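Local coordinates for aspartate aminotransferase (Rhodobacter sphaeroides, PDB 3NRA), which probably catalyses the pyridoxal 5'-phosphate-dependent transfer of an amino group from L-aspartate to 2-oxoglutarate, giving oxaloacetate and L-glutamate, at residues F341-K346 / T376-R381. Numbering follows the deposited sequence.
Sequences FPRLPK and TADSVR
Ser379 lays its CB over one face of the Phe341 ring, a CH-pi contact 3.7 Å from the ring centroid and offset toward the rim, nearest CZ. With Phe341 CG anti to the backbone N (chi1 -163°), the ring comes nearer to 376-381, and its edge meets Thr376 CB at CZ and Arg381 CA at CD1. Ser379 OG turns from the ring to Arg343 CA (3.4 Å) and shares a water with Phe341 O. Beside it, Arg343 and Asp378 run the same way: Asp378 OD1 sits 3.7 Å from Arg343 CG, while Arg343 NE stays 5.4 Å from Asp378 OD2. A second water joins Asp378 OD2 to Leu344 O. Two backbone hydrogen bonds, Val380 N to Pro342 O (3.2 Å) and Leu344 N to Asp378 O (3.0 Å), flank Arg343 and Ser379, a non-hydrogen-bonded antiparallel pair. They carry the pairing of strands 339-340 and 380-383, in the small C-terminal mixed sheet of this class I aminotransferase, on into the loop before helix 351-362. On that helix, Leu344 touches Phe354 and Val380 touches Val355. Behind the ring edge, Thr376 OG1 is hydrogen-bonded to Gly369 O and Ser373 O, and Arg381 NH1 to Asn190 OD1.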
ATOM      1  N   PHE B 341      -1.890  28.504  -1.142  1.00 13.18           N
ATOM      2  CA  PHE B 341      -1.628  28.553   0.273  1.00 12.20           C
ATOM      3  C   PHE B 341      -1.677  30.019   0.779  1.00 12.35           C
ATOM      4  O   PHE B 341      -0.653  30.614   1.081  1.00 11.98           O
ATOM      5  CB  PHE B 341      -0.270  27.914   0.503  1.00 11.50           C
ATOM      6  CG  PHE B 341      -0.006  27.508   1.905  1.00 12.46           C
ATOM      7  CD1 PHE B 341      -0.869  26.648   2.577  1.00 11.94           C
ATOM      8  CD2 PHE B 341       1.172  27.893   2.533  1.00 12.16           C
ATOM      9  CE1 PHE B 341      -0.589  26.226   3.845  1.00 11.25           C
ATOM     10  CE2 PHE B 341       1.443  27.479   3.818  1.00 13.25           C
ATOM     11  CZ  PHE B 341       0.559  26.628   4.469  1.00 12.81           C
ATOM     12  N   PRO B 342      -2.890  30.600   0.864  1.00 13.02           N
ATOM     13  CA  PRO B 342      -3.000  31.952   1.355  1.00 13.06           C
ATOM     14  C   PRO B 342      -2.690  32.096   2.851  1.00 12.99           C
ATOM     15  O   PRO B 342      -3.086  31.250   3.650  1.00 12.78           O
ATOM     16  CB  PRO B 342      -4.452  32.306   1.066  1.00 13.05           C
ATOM     17  CG  PRO B 342      -5.129  31.047   0.957  1.00 13.47           C
ATOM     18  CD  PRO B 342      -4.156  30.151   0.299  1.00 13.63           C
ATOM     19  N   ARG B 343      -1.928  33.136   3.188  1.00 13.70           N
ATOM     20  CA  ARG B 343      -1.681  33.530   4.565  1.00 13.64           C
ATOM     21  C   ARG B 343      -2.722  34.545   4.949  1.00 14.50           C
ATOM     22  O   ARG B 343      -2.820  35.600   4.332  1.00 14.59           O
ATOM     23  CB  ARG B 343      -0.284  34.138   4.703  1.00 13.21           C
ATOM     24  CG  ARG B 343       0.175  34.279   6.132  1.00 13.37           C
ATOM     25  CD  ARG B 343       1.564  34.902   6.237  1.00 13.37           C
ATOM     26  NE  ARG B 343       1.575  36.249   5.663  1.00 13.99           N
ATOM     27  CZ  ARG B 343       2.623  37.057   5.644  1.00 13.88           C
ATOM     28  NH1 ARG B 343       3.789  36.695   6.187  1.00 15.38           N
ATOM     29  NH2 ARG B 343       2.509  38.232   5.084  1.00 14.79           N
ATOM     30  N   LEU B 344      -3.505  34.227   5.978  1.00 15.33           N
ATOM     31  CA  LEU B 344      -4.630  35.054   6.385  1.00 15.63           C
ATOM     32  C   LEU B 344      -4.177  36.101   7.409  1.00 16.62           C
ATOM     33  O   LEU B 344      -3.190  35.887   8.123  1.00 16.90           O
ATOM     34  CB  LEU B 344      -5.734  34.163   6.999  1.00 15.53           C
ATOM     35  CG  LEU B 344      -6.258  33.019   6.125  1.00 16.13           C
ATOM     36  CD1 LEU B 344      -7.401  32.304   6.805  1.00 13.62           C
ATOM     37  CD2 LEU B 344      -6.691  33.539   4.728  1.00 15.97           C
ATOM     38  N   PRO B 345      -4.942  37.198   7.550  1.00 17.80           N
ATOM     39  CA  PRO B 345      -4.639  38.187   8.591  1.00 19.07           C
ATOM     40  C   PRO B 345      -5.001  37.758   9.992  1.00 19.39           C
ATOM     41  O   PRO B 345      -5.566  36.680  10.202  1.00 18.82           O
ATOM     42  CB  PRO B 345      -5.479  39.401   8.182  1.00 20.07           C
ATOM     43  CG  PRO B 345      -6.578  38.861   7.389  1.00 18.84           C
ATOM     44  CD  PRO B 345      -6.055  37.638   6.690  1.00 18.75           C
ATOM     45  N   LYS B 346      -4.634  38.591  10.958  1.00 20.60           N
ATOM     46  CA  LYS B 346      -5.035  38.413  12.364  0.50 20.83           C
ATOM     47  C   LYS B 346      -6.560  38.424  12.458  1.00 20.34           C
ATOM     48  O   LYS B 346      -7.187  39.349  11.975  1.00 20.30           O
ATOM     49  CB  LYS B 346      -4.450  39.561  13.205  0.50 21.57           C
ATOM     50  CG  LYS B 346      -4.640  39.440  14.711  0.50 22.84           C
ATOM     51  CD  LYS B 346      -4.319  40.767  15.405  0.50 24.34           C
ATOM     52  N   THR B 376       3.387  27.717   9.945  1.00 16.77           N
ATOM     53  CA  THR B 376       2.465  28.227   8.938  1.00 16.03           C
ATOM     54  C   THR B 376       1.029  28.040   9.437  1.00 16.52           C
ATOM     55  O   THR B 376       0.125  27.645   8.662  1.00 15.54           O
ATOM     56  CB  THR B 376       2.647  27.514   7.555  1.00 16.10           C
ATOM     57  OG1 THR B 376       2.530  26.097   7.712  1.00 16.03           O
ATOM     58  CG2 THR B 376       4.006  27.864   6.919  1.00 16.45           C
ATOM     59  N   ALA B 377       0.812  28.356  10.715  1.00 15.56           N
ATOM     60  CA  ALA B 377      -0.471  28.110  11.367  1.00 16.95           C
ATOM     61  C   ALA B 377      -1.577  29.042  10.857  1.00 16.84           C
ATOM     62  O   ALA B 377      -2.733  28.651  10.802  1.00 16.83           O
ATOM     63  CB  ALA B 377      -0.331  28.245  12.907  1.00 17.69           C
ATOM     64  N   ASP B 378      -1.209  30.254  10.451  1.00 17.08           N
ATOM     65  CA  ASP B 378      -2.215  31.233   9.976  1.00 17.59           C
ATOM     66  C   ASP B 378      -2.456  31.179   8.470  1.00 16.39           C
ATOM     67  O   ASP B 378      -3.182  31.999   7.940  1.00 15.89           O
ATOM     68  CB  ASP B 378      -1.909  32.688  10.471  1.00 18.55           C
ATOM     69  CG  ASP B 378      -0.556  33.221  10.006  1.00 21.47           C
ATOM     70  OD1 ASP B 378       0.223  32.491   9.330  1.00 24.92           O
ATOM     71  OD2 ASP B 378      -0.256  34.387  10.358  1.00 26.30           O
ATOM     72  N   SER B 379      -1.898  30.154   7.804  1.00 15.41           N
ATOM     73  CA  SER B 379      -2.248  29.828   6.408  1.00 14.07           C
ATOM     74  C   SER B 379      -3.220  28.650   6.312  1.00 13.74           C
ATOM     75  O   SER B 379      -3.353  27.888   7.241  1.00 13.63           O
ATOM     76  CB  SER B 379      -0.967  29.537   5.614  1.00 13.83           C
ATOM     77  OG  SER B 379      -0.136  30.705   5.612  1.00 12.94           O
ATOM     78  N   VAL B 380      -3.927  28.557   5.180  1.00 13.48           N
ATOM     79  CA  VAL B 380      -4.733  27.401   4.849  1.00 13.07           C
ATOM     80  C   VAL B 380      -4.414  26.976   3.415  1.00 13.29           C
ATOM     81  O   VAL B 380      -4.007  27.806   2.605  1.00 13.41           O
ATOM     82  CB  VAL B 380      -6.264  27.692   4.965  1.00 13.72           C
ATOM     83  CG1 VAL B 380      -6.643  28.035   6.434  1.00 12.86           C
ATOM     84  CG2 VAL B 380      -6.702  28.838   3.975  1.00 11.37           C
ATOM     85  N   ARG B 381      -4.531  25.674   3.129  1.00 12.17           N
ATOM     86  CA  ARG B 381      -4.301  25.176   1.780  1.00 12.48           C
ATOM     87  C   ARG B 381      -5.636  24.920   1.085  1.00 13.06           C
ATOM     88  O   ARG B 381      -6.567  24.390   1.694  1.00 12.26           O
ATOM     89  CB  ARG B 381      -3.470  23.892   1.780  1.00 12.08           C
ATOM     90  CG  ARG B 381      -2.816  23.619   0.449  1.00 11.99           C
ATOM     91  CD  ARG B 381      -2.329  22.230   0.315  1.00 14.60           C
ATOM     92  NE  ARG B 381      -3.442  21.271   0.362  1.00 15.29           N
ATOM     93  CZ  ARG B 381      -3.307  19.955   0.504  1.00 14.05           C
ATOM     94  NH1 ARG B 381      -2.108  19.400   0.549  1.00 15.24           N
ATOM     95  NH2 ARG B 381      -4.400  19.175   0.539  1.00 12.11           N
TER
HETATM   96  O   HOH W   1       0.923  31.216   3.174  1.00 13.44           O
HETATM   97  O   HOH W   2      -2.426  36.084  10.920  1.00 32.12           O